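Local coordinates for protein mevalonate 3-kinase (Thermoplasma acidophilum, PDB 4RKS) that phosphorylates (R)-mevalonate at its 3-hydroxyl using ATP, a step of the alternative mevalonate pathway to isopentenyl diphosphate in extreme acidophiles, at residues A57-D60 and S64-S67; D98-V103 and A136-L141; G130-G135 and G162-G167; D149-L154 and A179-I184. All blocks are in the same frame, centred on the assembly; numbering follows the deposited sequence.

Contacts 1, 2 and 3 are buried, while contact 4 is buried at its centre and open at the Asn152 end. Chemistry follows place. Contact 1, a chain turn between two strands, rests on short polar bonds, with one isoleucine supplying the apolar part. Contacts 2 and 3 both draw on helix 128-141, with centres about 14 Å apart: contact 2 packs by carbon groups, contact 3 by an alanine against a serine and a leucine, with an arginine reaching mevalonate. Contact 4 joins a helix to a strand through a carboxylate-hydroxyl bond and a water. Contacts 3 and 4, centres about 9 Å apart, touch through Phe166 and Glu151. Contact 2 lies farthest from the chain centre.

Contact 1 (A57-D60 and S64-S67); sequences AYSD and SIRS
Ser59, Asp60, Ser64 and Ile65 carry this turn, and polar bonds dominate it. The Asp60 carboxylate takes two donors from Ser64, one on each oxygen: the backbone N of Ser64 reaches OD1 at 2.8 Å and Ser64 OG reaches OD2 at 2.7 Å. Both arrive on the syn sides, modestly out of the carboxylate plane, and Ser64 is thereby gripped at two points, one by each oxygen. The first torsion of Asp60 (chi1 56°) sets CG between the backbone N and the carbonyl carbon, which brings the carboxylate round to the other segment. Cys62 and Gly63 add weak backbone N-H bonds to OD1.

A second polar link lies one residue inward. Ser59 OG donates to Ile65 O at 2.6 Å, in the carbonyl plane and on a lone pair, with a C=O...OG angle of 120°. Within segment 64-67, Arg66 NH1 bonds back to Ser64 O, which lies in the guanidinium plane.

The apolar part belongs to Ile65, whose CB bond points toward the other segment. Its CG2 lies obliquely to the Tyr58 ring, 4.2 Å from CE2, while CG1 runs past Asp60 OD2 at 3.8 Å. Pro31, Ile122 and Leu325 also touch Ile65.

Strands 53-59 and 66-73 both pair antiparallel with strand 24-34, and this turn carries the chain from one to the other. A carboxylate met by N-H and hydroxyl donors probably stays ionised, and its bonds to Ser64 probably help to fix the turn's shape.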
loop_
_atom_site.group_PDB
_atom_site.type_symbol
_atom_site.label_atom_id
_atom_site.label_comp_id
_atom_site.label_asym_id
_atom_site.label_seq_id
_atom_site.Cartn_x
_atom_site.Cartn_y
_atom_site.Cartn_z
ATOM N N ALA A 57 -6.394 -1.304 1.003
ATOM C CA ALA A 57 -6.365 -0.567 -0.260
ATOM C C ALA A 57 -7.410 0.550 -0.209
ATOM O O ALA A 57 -8.490 0.362 0.349
ATOM C CB ALA A 57 -6.622 -1.486 -1.433
ATOM N N TYR A 58 -7.089 1.713 -0.772
ATOM C CA TYR A 58 -8.042 2.827 -0.779
ATOM C C TYR A 58 -8.151 3.463 -2.163
ATOM O O TYR A 58 -7.295 3.246 -3.027
ATOM C CB TYR A 58 -7.631 3.892 0.240
ATOM C CG TYR A 58 -6.418 4.725 -0.182
ATOM C CD1 TYR A 58 -5.125 4.308 0.115
ATOM C CD2 TYR A 58 -6.575 5.933 -0.865
ATOM C CE1 TYR A 58 -4.024 5.060 -0.247
ATOM C CE2 TYR A 58 -5.473 6.692 -1.251
ATOM C CZ TYR A 58 -4.199 6.246 -0.935
ATOM O OH TYR A 58 -3.090 6.976 -1.302
ATOM N N SER A 59 -9.211 4.245 -2.363
ATOM C CA SER A 59 -9.274 5.179 -3.484
ATOM C C SER A 59 -10.134 6.339 -3.000
ATOM O O SER A 59 -10.306 6.491 -1.796
ATOM C CB SER A 59 -9.860 4.532 -4.740
ATOM O OG SER A 59 -9.601 5.314 -5.899
ATOM N N ASP A 60 -10.676 7.144 -3.916
ATOM C CA ASP A 60 -11.765 8.056 -3.540
ATOM C C ASP A 60 -13.088 7.376 -3.899
ATOM O O ASP A 60 -13.081 6.224 -4.325
ATOM C CB ASP A 60 -11.613 9.421 -4.211
ATOM C CG ASP A 60 -11.527 9.330 -5.728
ATOM O OD1 ASP A 60 -11.932 8.292 -6.312
ATOM O OD2 ASP A 60 -11.061 10.311 -6.338
ATOM N N SER A 64 -11.162 7.044 -8.737
ATOM C CA SER A 64 -10.242 7.754 -9.609
ATOM C C SER A 64 -8.782 7.757 -9.139
ATOM O O SER A 64 -7.884 7.984 -9.949
ATOM C CB SER A 64 -10.708 9.205 -9.801
ATOM O OG SER A 64 -10.113 10.092 -8.858
ATOM N N ILE A 65 -8.544 7.552 -7.845
ATOM C CA ILE A 65 -7.174 7.391 -7.350
ATOM C C ILE A 65 -6.731 5.953 -7.632
ATOM O O ILE A 65 -7.282 4.992 -7.074
ATOM C CB ILE A 65 -7.050 7.710 -5.844
ATOM C CG1 ILE A 65 -7.558 9.134 -5.547
ATOM C CG2 ILE A 65 -5.602 7.596 -5.390
ATOM C CD1 ILE A 65 -7.320 9.543 -4.123
ATOM N N ARG A 66 -5.744 5.805 -8.510
ATOM C CA ARG A 66 -5.434 4.490 -9.067
ATOM C C ARG A 66 -4.132 4.484 -9.858
ATOM O O ARG A 66 -3.616 5.551 -10.222
ATOM C CB ARG A 66 -6.551 4.039 -9.986
ATOM C CG ARG A 66 -6.587 4.838 -11.286
ATOM C CD ARG A 66 -7.970 4.781 -11.897
ATOM N NE ARG A 66 -8.011 5.271 -13.267
ATOM C CZ ARG A 66 -8.118 6.552 -13.613
ATOM N NH1 ARG A 66 -8.177 7.500 -12.685
ATOM N NH2 ARG A 66 -8.167 6.885 -14.899
ATOM N N SER A 67 -3.622 3.277 -10.132
ATOM C CA SER A 67 -2.541 3.085 -11.095
ATOM C C SER A 67 -3.003 2.225 -12.283
ATOM O O SER A 67 -3.529 1.125 -12.093
ATOM C CB SER A 67 -1.333 2.450 -10.415
ATOM O OG SER A 67 -0.223 2.431 -11.296
#

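Contact 2 (D98-V103 and A136-L141); sequences DRYSSV and AAILGL
This is a buried, apolar helix-to-helix contact in the N-terminal domain: Tyr100 and Val103, at the junction of helix 92-99 with helix 101-108, meet Ile138 and Leu141 on the last turns of helix 128-141. The evidence is mainly carbon-to-carbon spacing. Ile138 addresses the Tyr100 ring with two methyls: Ile138 CG2 lies 3.9 Å from Tyr100 CD1, and Ile138 CD1 lies 4.0 Å from Tyr100 CD2. The two side chains cross at about a right angle. With CG of Tyr100 anti to its own carbonyl carbon (chi1 -68°), the ring is carried across to Ile138 and its hydroxyl on to helix 147-154, where OH bonds to Asp153. Replacing Tyr100 by alanine would probably open a gap beside Ile138 and leave the Asp153 carboxylate without this hydroxyl partner. Arg99 NH2 sits above one ring face, 4.2 Å from the plane and offset toward the rim.

One turn on, Val103 CG1 packs 3.6 Å from Leu141 CB, the closest approach between the segments, with the nearest CA atoms, those of Val103 and Leu141, 6.9 Å apart. Phe104 extends this apolar patch, touching both Ile138 and Leu141. Helix 128-141 follows the ATP-binding residues Ser124 to Ser127, and helices layered together against strands, as here where Ala137 and Leu141 rest on strand 24-34, are characteristic of the alpha/beta N-terminal domain of GHMP kinases.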
loop_
_atom_site.group_PDB
_atom_site.type_symbol
_atom_site.label_atom_id
_atom_site.label_comp_id
_atom_site.label_asym_id
_atom_site.label_seq_id
_atom_site.Cartn_x
_atom_site.Cartn_y
_atom_site.Cartn_z
ATOM N N ASP A 98 10.814 -10.899 -16.928
ATOM C CA ASP A 98 11.597 -12.051 -17.391
ATOM C C ASP A 98 11.113 -13.362 -16.774
ATOM O O ASP A 98 11.044 -14.388 -17.465
ATOM C CB ASP A 98 13.092 -11.876 -17.084
ATOM C CG ASP A 98 13.738 -10.777 -17.909
ATOM O OD1 ASP A 98 13.218 -10.462 -19.002
ATOM O OD2 ASP A 98 14.772 -10.231 -17.462
ATOM N N ARG A 99 10.787 -13.328 -15.483
ATOM C CA ARG A 99 10.305 -14.523 -14.775
ATOM C C ARG A 99 9.053 -15.135 -15.418
ATOM O O ARG A 99 8.881 -16.356 -15.409
ATOM C CB ARG A 99 10.040 -14.187 -13.304
ATOM C CG ARG A 99 9.232 -15.221 -12.519
ATOM C CD ARG A 99 9.937 -16.573 -12.394
ATOM N NE ARG A 99 9.230 -17.475 -11.479
ATOM C CZ ARG A 99 8.284 -18.344 -11.842
ATOM N NH1 ARG A 99 7.708 -19.113 -10.928
ATOM N NH2 ARG A 99 7.912 -18.452 -13.112
ATOM N N TYR A 100 8.191 -14.301 -15.994
ATOM C CA TYR A 100 6.955 -14.797 -16.602
ATOM C C TYR A 100 7.012 -14.735 -18.126
ATOM O O TYR A 100 5.994 -14.525 -18.792
ATOM C CB TYR A 100 5.745 -14.010 -16.053
ATOM C CG TYR A 100 5.539 -14.345 -14.587
ATOM C CD1 TYR A 100 4.785 -15.453 -14.216
ATOM C CD2 TYR A 100 6.169 -13.606 -13.584
ATOM C CE1 TYR A 100 4.619 -15.790 -12.893
ATOM C CE2 TYR A 100 6.010 -13.937 -12.252
ATOM C CZ TYR A 100 5.230 -15.034 -11.914
ATOM O OH TYR A 100 5.053 -15.383 -10.597
ATOM N N SER A 101 8.208 -14.939 -18.672
ATOM C CA SER A 101 8.400 -14.878 -20.115
ATOM C C SER A 101 7.542 -15.901 -20.862
ATOM O O SER A 101 7.064 -15.625 -21.964
ATOM C CB SER A 101 9.881 -15.074 -20.462
ATOM O OG SER A 101 10.338 -16.331 -20.013
ATOM N N SER A 102 7.329 -17.074 -20.264
ATOM C CA SER A 102 6.512 -18.096 -20.913
ATOM C C SER A 102 5.065 -17.634 -21.054
ATOM O O SER A 102 4.401 -17.932 -22.055
ATOM C CB SER A 102 6.578 -19.422 -20.142
ATOM O OG SER A 102 6.098 -19.267 -18.820
ATOM N N VAL A 103 4.582 -16.884 -20.063
ATOM C CA VAL A 103 3.229 -16.343 -20.129
ATOM C C VAL A 103 3.094 -15.398 -21.315
ATOM O O VAL A 103 2.118 -15.468 -22.071
ATOM C CB VAL A 103 2.832 -15.599 -18.832
ATOM C CG1 VAL A 103 1.479 -14.893 -19.016
ATOM C CG2 VAL A 103 2.752 -16.568 -17.668
ATOM N N ALA A 136 -1.804 -8.366 -11.718
ATOM C CA ALA A 136 -3.138 -8.546 -12.284
ATOM C C ALA A 136 -3.060 -8.721 -13.781
ATOM O O ALA A 136 -3.845 -9.440 -14.345
ATOM C CB ALA A 136 -4.054 -7.353 -11.948
ATOM N N ALA A 137 -2.130 -8.036 -14.431
ATOM C CA ALA A 137 -1.975 -8.193 -15.885
ATOM C C ALA A 137 -1.490 -9.613 -16.254
ATOM O O ALA A 137 -1.982 -10.224 -17.196
ATOM C CB ALA A 137 -1.013 -7.141 -16.429
ATOM N N ILE A 138 -0.525 -10.122 -15.497
ATOM C CA ILE A 138 0.013 -11.468 -15.701
ATOM C C ILE A 138 -1.035 -12.543 -15.427
ATOM O O ILE A 138 -1.196 -13.502 -16.202
ATOM C CB ILE A 138 1.247 -11.710 -14.801
ATOM C CG1 ILE A 138 2.401 -10.795 -15.225
ATOM C CG2 ILE A 138 1.674 -13.176 -14.856
ATOM C CD1 ILE A 138 3.509 -10.702 -14.210
ATOM N N LEU A 139 -1.743 -12.386 -14.315
ATOM C CA LEU A 139 -2.858 -13.267 -13.992
ATOM C C LEU A 139 -3.950 -13.176 -15.036
ATOM O O LEU A 139 -4.639 -14.146 -15.289
ATOM C CB LEU A 139 -3.423 -12.924 -12.604
ATOM C CG LEU A 139 -2.486 -13.339 -11.467
ATOM C CD1 LEU A 139 -2.760 -12.543 -10.200
ATOM C CD2 LEU A 139 -2.604 -14.834 -11.200
ATOM N N GLY A 140 -4.118 -11.996 -15.625
ATOM C CA GLY A 140 -5.098 -11.799 -16.678
ATOM C C GLY A 140 -4.786 -12.670 -17.882
ATOM O O GLY A 140 -5.682 -13.204 -18.537
ATOM N N LEU A 141 -3.500 -12.835 -18.162
ATOM C CA LEU A 141 -3.060 -13.657 -19.285
ATOM C C LEU A 141 -3.065 -15.151 -18.946
ATOM O O LEU A 141 -3.362 -15.974 -19.801
ATOM C CB LEU A 141 -1.658 -13.222 -19.732
ATOM C CG LEU A 141 -1.565 -11.822 -20.331
ATOM C CD1 LEU A 141 -0.114 -11.380 -20.550
ATOM C CD2 LEU A 141 -2.353 -11.770 -21.635
#

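Contact 3 (G130-G135 and G162-G167). With MEV ((R)-mevalonate), chain C.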
loop_
_atom_site.group_PDB
_atom_site.type_symbol
_atom_site.label_atom_id
_atom_site.label_comp_id
_atom_site.label_asym_id
_atom_site.label_seq_id
_atom_site.Cartn_x
_atom_site.Cartn_y
_atom_site.Cartn_z
ATOM N N GLY A 130 1.261 -0.092 -8.472
ATOM C CA GLY A 130 1.952 -0.381 -9.714
ATOM C C GLY A 130 2.355 -1.844 -9.748
ATOM O O GLY A 130 2.138 -2.538 -10.746
ATOM N N ALA A 131 2.932 -2.309 -8.641
ATOM C CA ALA A 131 3.362 -3.692 -8.514
ATOM C C ALA A 131 2.183 -4.650 -8.668
ATOM O O ALA A 131 2.224 -5.563 -9.485
ATOM C CB ALA A 131 4.045 -3.916 -7.171
ATOM N N ALA A 132 1.136 -4.435 -7.879
ATOM C CA ALA A 132 -0.049 -5.281 -7.949
ATOM C C ALA A 132 -0.672 -5.280 -9.357
ATOM O O ALA A 132 -1.164 -6.314 -9.823
ATOM C CB ALA A 132 -1.062 -4.833 -6.909
ATOM N N SER A 133 -0.626 -4.137 -10.047
ATOM C CA SER A 133 -1.253 -4.044 -11.371
ATOM C C SER A 133 -0.489 -4.909 -12.359
ATOM O O SER A 133 -1.080 -5.499 -13.276
ATOM C CB SER A 133 -1.320 -2.596 -11.878
ATOM O OG SER A 133 -0.025 -2.081 -12.103
ATOM N N ILE A 134 0.826 -4.978 -12.184
ATOM C CA ILE A 134 1.622 -5.915 -12.961
ATOM C C ILE A 134 1.146 -7.335 -12.714
ATOM O O ILE A 134 0.933 -8.094 -13.659
ATOM C CB ILE A 134 3.106 -5.817 -12.627
ATOM C CG1 ILE A 134 3.621 -4.420 -12.970
ATOM C CG2 ILE A 134 3.891 -6.857 -13.415
ATOM C CD1 ILE A 134 5.033 -4.210 -12.586
ATOM N N GLY A 135 0.978 -7.699 -11.447
ATOM C CA GLY A 135 0.454 -9.023 -11.119
ATOM C C GLY A 135 -0.895 -9.334 -11.755
ATOM O O GLY A 135 -1.114 -10.428 -12.282
ATOM N N GLY A 162 1.146 -7.020 -2.045
ATOM C CA GLY A 162 0.035 -7.897 -1.698
ATOM C C GLY A 162 -1.202 -7.172 -1.183
ATOM O O GLY A 162 -2.323 -7.657 -1.343
ATOM N N ARG A 163 -1.001 -6.023 -0.542
ATOM C CA ARG A 163 -2.113 -5.227 -0.038
ATOM C C ARG A 163 -3.010 -4.837 -1.202
ATOM O O ARG A 163 -4.231 -4.922 -1.133
ATOM C CB ARG A 163 -1.610 -3.964 0.676
ATOM C CG ARG A 163 -0.922 -4.171 2.008
ATOM C CD ARG A 163 -0.248 -2.844 2.448
ATOM N NE ARG A 163 0.406 -2.943 3.747
ATOM C CZ ARG A 163 1.075 -1.949 4.334
ATOM N NH1 ARG A 163 1.193 -0.769 3.737
ATOM N NH2 ARG A 163 1.631 -2.137 5.524
ATOM N N SER A 164 -2.378 -4.402 -2.281
ATOM C CA SER A 164 -3.110 -3.911 -3.422
ATOM C C SER A 164 -3.573 -5.058 -4.324
ATOM O O SER A 164 -4.582 -4.936 -5.000
ATOM C CB SER A 164 -2.252 -2.914 -4.201
ATOM O OG SER A 164 -2.938 -2.459 -5.349
ATOM N N LEU A 165 -2.844 -6.174 -4.329
ATOM C CA LEU A 165 -3.236 -7.305 -5.167
ATOM C C LEU A 165 -4.583 -7.879 -4.711
ATOM O O LEU A 165 -5.466 -8.125 -5.522
ATOM C CB LEU A 165 -2.149 -8.395 -5.155
ATOM C CG LEU A 165 -2.399 -9.599 -6.070
ATOM C CD1 LEU A 165 -2.554 -9.172 -7.516
ATOM C CD2 LEU A 165 -1.288 -10.647 -5.930
ATOM N N PHE A 166 -4.752 -8.063 -3.406
ATOM C CA PHE A 166 -5.934 -8.754 -2.903
ATOM C C PHE A 166 -7.060 -7.809 -2.482
ATOM O O PHE A 166 -8.246 -8.147 -2.577
ATOM C CB PHE A 166 -5.541 -9.662 -1.747
ATOM C CG PHE A 166 -4.757 -10.863 -2.189
ATOM C CD1 PHE A 166 -5.404 -11.971 -2.711
ATOM C CD2 PHE A 166 -3.383 -10.869 -2.107
ATOM C CE1 PHE A 166 -4.687 -13.081 -3.136
ATOM C CE2 PHE A 166 -2.648 -11.984 -2.530
ATOM C CZ PHE A 166 -3.307 -13.085 -3.042
ATOM N N GLY A 167 -6.694 -6.620 -2.047
ATOM C CA GLY A 167 -7.695 -5.604 -1.771
ATOM C C GLY A 167 -8.255 -5.665 -0.369
ATOM O O GLY A 167 -7.895 -6.533 0.418
HETATM C C8 MEV C . 5.633 0.052 3.665
HETATM O O8 MEV C . 6.614 -0.555 2.846
HETATM C C2 MEV C . 6.314 1.120 4.493
HETATM C C3 MEV C . 5.423 2.129 5.197
HETATM O O7 MEV C . 4.458 2.690 4.345
HETATM C C4 MEV C . 4.712 1.497 6.382
HETATM C C5 MEV C . 3.439 0.762 6.004
HETATM O O3 MEV C . 2.574 1.284 5.238
HETATM O O4 MEV C . 3.254 -0.398 6.442
HETATM C C6 MEV C . 6.330 3.238 5.686
#
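Two helices of the GHMP kinase N-terminal domain, one following the ATP-binding loop and one bearing a mevalonate-binding arginine, meet here through Ala132, Ser164 and Leu165. The CA atoms of Ala132 and Leu165 lie only 4.7 Å apart: Ala132 has just a methyl to place between the backbones, and the CB bond of Leu165 does not point straight at the other helix. Ala132 CB sits 3.4 Å from Leu165 N and equally far from Ser164 OG. That hydroxyl is itself bonded to Tyr30 O, which ties helix 161-166 to strand 24-34. Leu165, its CG anti to the backbone N (chi1 -176°), runs alongside, bringing CD1 to 3.9 Å from Ala132 O. Gly135 faces this same leucine without a side chain.

Helix 128-141 begins just after the glycine- and serine-rich ATP-binding loop, Ser124 to Ser127, and is packed by these contacts against the helix that carries Arg163. Arg163 leaves the interface: its chain is extended from CG to NE and brings the guanidinium edge-on to the carboxylate of mevalonate. NH1 bonds to MEV O3 at 2.9 Å in a nearly straight line (173°), and NH2 bonds to MEV O4 at a short 2.5 Å. A methionine in place of Arg163 would probably leave the carboxylate without its positive mate and its two-point hold, and less fixed in orientation. Leu38 N supplies a further hydrogen bond to the ligand.

Contact 4 (D149-L154 and A179-I184)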
loop_
_atom_site.group_PDB
_atom_site.type_symbol
_atom_site.label_atom_id
_atom_site.label_comp_id
_atom_site.label_asym_id
_atom_site.label_seq_id
_atom_site.Cartn_x
_atom_site.Cartn_y
_atom_site.Cartn_z
ATOM N N ASP A 149 1.833 -16.908 -5.193
ATOM C CA ASP A 149 3.146 -17.118 -5.823
ATOM C C ASP A 149 3.584 -15.892 -6.618
ATOM O O ASP A 149 4.731 -15.471 -6.516
ATOM C CB ASP A 149 3.141 -18.329 -6.768
ATOM C CG ASP A 149 3.220 -19.662 -6.037
ATOM O OD1 ASP A 149 3.726 -19.696 -4.896
ATOM O OD2 ASP A 149 2.791 -20.682 -6.617
ATOM N N VAL A 150 2.684 -15.350 -7.434
ATOM C CA VAL A 150 3.008 -14.153 -8.230
ATOM C C VAL A 150 3.419 -13.008 -7.292
ATOM O O VAL A 150 4.395 -12.284 -7.551
ATOM C CB VAL A 150 1.819 -13.701 -9.133
ATOM C CG1 VAL A 150 2.091 -12.325 -9.771
ATOM C CG2 VAL A 150 1.537 -14.714 -10.202
ATOM N N GLU A 151 2.699 -12.886 -6.179
ATOM C CA GLU A 151 2.995 -11.873 -5.174
ATOM C C GLU A 151 4.454 -11.890 -4.718
ATOM O O GLU A 151 5.049 -10.835 -4.532
ATOM C CB GLU A 151 2.110 -12.045 -3.943
ATOM C CG GLU A 151 2.314 -10.922 -2.923
ATOM C CD GLU A 151 1.517 -11.134 -1.644
ATOM O OE1 GLU A 151 0.400 -11.684 -1.722
ATOM O OE2 GLU A 151 2.012 -10.764 -0.560
ATOM N N ASN A 152 5.018 -13.081 -4.523
ATOM C CA ASN A 152 6.420 -13.200 -4.093
ATOM C C ASN A 152 7.356 -12.470 -5.053
ATOM O O ASN A 152 8.270 -11.770 -4.619
ATOM C CB ASN A 152 6.833 -14.674 -3.974
ATOM C CG ASN A 152 6.215 -15.365 -2.765
ATOM O OD1 ASN A 152 6.050 -14.762 -1.709
ATOM N ND2 ASN A 152 5.877 -16.645 -2.917
ATOM N N ASP A 153 7.096 -12.615 -6.354
ATOM C CA ASP A 153 7.861 -11.928 -7.393
ATOM C C ASP A 153 7.595 -10.416 -7.438
ATOM O O ASP A 153 8.493 -9.636 -7.772
ATOM C CB ASP A 153 7.565 -12.536 -8.770
ATOM C CG ASP A 153 7.916 -14.029 -8.846
ATOM O OD1 ASP A 153 9.018 -14.408 -8.398
ATOM O OD2 ASP A 153 7.081 -14.821 -9.341
ATOM N N LEU A 154 6.376 -9.999 -7.093
ATOM C CA LEU A 154 6.022 -8.586 -7.176
ATOM C C LEU A 154 6.699 -7.730 -6.105
ATOM O O LEU A 154 6.762 -6.512 -6.244
ATOM C CB LEU A 154 4.509 -8.388 -7.065
ATOM C CG LEU A 154 3.619 -9.062 -8.108
ATOM C CD1 LEU A 154 2.155 -8.749 -7.795
ATOM C CD2 LEU A 154 3.991 -8.659 -9.534
ATOM N N ALA A 179 6.718 -15.014 3.170
ATOM C CA ALA A 179 5.625 -14.087 3.461
ATOM C C ALA A 179 4.362 -14.509 2.719
ATOM O O ALA A 179 4.411 -15.025 1.582
ATOM C CB ALA A 179 6.012 -12.654 3.098
ATOM N N TYR A 180 3.223 -14.292 3.366
ATOM C CA TYR A 180 1.954 -14.719 2.805
ATOM C C TYR A 180 0.814 -13.742 3.152
ATOM O O TYR A 180 0.561 -13.461 4.322
ATOM C CB TYR A 180 1.631 -16.141 3.296
ATOM C CG TYR A 180 0.376 -16.724 2.684
ATOM C CD1 TYR A 180 -0.868 -16.519 3.274
ATOM C CD2 TYR A 180 0.433 -17.462 1.504
ATOM C CE1 TYR A 180 -2.027 -17.040 2.707
ATOM C CE2 TYR A 180 -0.719 -17.992 0.931
ATOM C CZ TYR A 180 -1.944 -17.776 1.534
ATOM O OH TYR A 180 -3.089 -18.298 0.972
ATOM N N THR A 181 0.128 -13.229 2.126
ATOM C CA THR A 181 -0.921 -12.219 2.323
ATOM C C THR A 181 -2.308 -12.870 2.320
ATOM O O THR A 181 -2.653 -13.625 1.417
ATOM C CB THR A 181 -0.876 -11.119 1.252
ATOM O OG1 THR A 181 0.348 -10.383 1.365
ATOM C CG2 THR A 181 -2.068 -10.152 1.408
ATOM N N GLU A 182 -3.091 -12.558 3.341
ATOM C CA GLU A 182 -4.418 -13.130 3.524
ATOM C C GLU A 182 -5.478 -12.018 3.555
ATOM O O GLU A 182 -5.284 -10.996 4.218
ATOM C CB GLU A 182 -4.448 -13.949 4.834
ATOM C CG GLU A 182 -5.836 -14.292 5.357
ATOM C CD GLU A 182 -5.829 -15.008 6.718
ATOM O OE1 GLU A 182 -4.815 -14.956 7.460
ATOM O OE2 GLU A 182 -6.869 -15.617 7.046
ATOM N N LYS A 183 -6.594 -12.226 2.856
ATOM C CA LYS A 183 -7.717 -11.292 2.899
ATOM C C LYS A 183 -8.508 -11.494 4.177
ATOM O O LYS A 183 -8.953 -12.603 4.457
ATOM C CB LYS A 183 -8.632 -11.486 1.692
ATOM C CG LYS A 183 -8.003 -11.071 0.387
ATOM C CD LYS A 183 -8.432 -11.985 -0.754
ATOM C CE LYS A 183 -9.887 -11.768 -1.113
ATOM N NZ LYS A 183 -10.248 -12.491 -2.363
ATOM N N ILE A 184 -8.707 -10.415 4.930
ATOM C CA ILE A 184 -9.314 -10.501 6.257
ATOM C C ILE A 184 -10.736 -9.944 6.287
ATOM O O ILE A 184 -11.620 -10.515 6.929
ATOM C CB ILE A 184 -8.436 -9.750 7.299
ATOM C CG1 ILE A 184 -7.034 -10.363 7.353
ATOM C CG2 ILE A 184 -9.052 -9.802 8.651
ATOM C CD1 ILE A 184 -7.012 -11.823 7.790
HETATM O O HOH W 1 7.676 -15.355 0.551
#
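Glu151 and Thr181 meet through their polar ends, and the extended conformation of the glutamate makes this possible. Its CG is anti to the backbone N (chi1 -175°) and the chain stays extended beyond CG, spanning from helix 147-154 to strand 179-185, where the CA atoms of Glu151 and Thr181 lie 8.5 Å apart. Thr181 OG1 donates to Glu151 OE2 at 2.6 Å, on the syn side and 19° out of the carboxylate plane. The two side chains cross at about a right angle, and the other oxygen, Glu151 OE1, rests 3.3 Å from Thr181 CB.

In Thr181 the first torsion (chi1 -65°) sets OG1 beside the backbone N, where it reaches the glutamate, and leaves CG2 anti to that N. Thr172 OG1 on the neighbouring strand 169-174 also bonds to this hydroxyl. The contact thus sets a helix against an antiparallel strand pair, within the N-terminal domain, while Phe166 of helix 161-166 touches both Glu151 and Thr181.

Glu151 OE2 has a second partner in the salt bridge to Arg155 NH2, which would be expected to favour its ionised form. Toward the solvent-exposed edge, Asn152 OD1 takes a bond from a water at 2.8 Å, and that water accepts from Ala179 N at 2.8 Å. Arg155 NH1 bonds to the same Asn152 OD1.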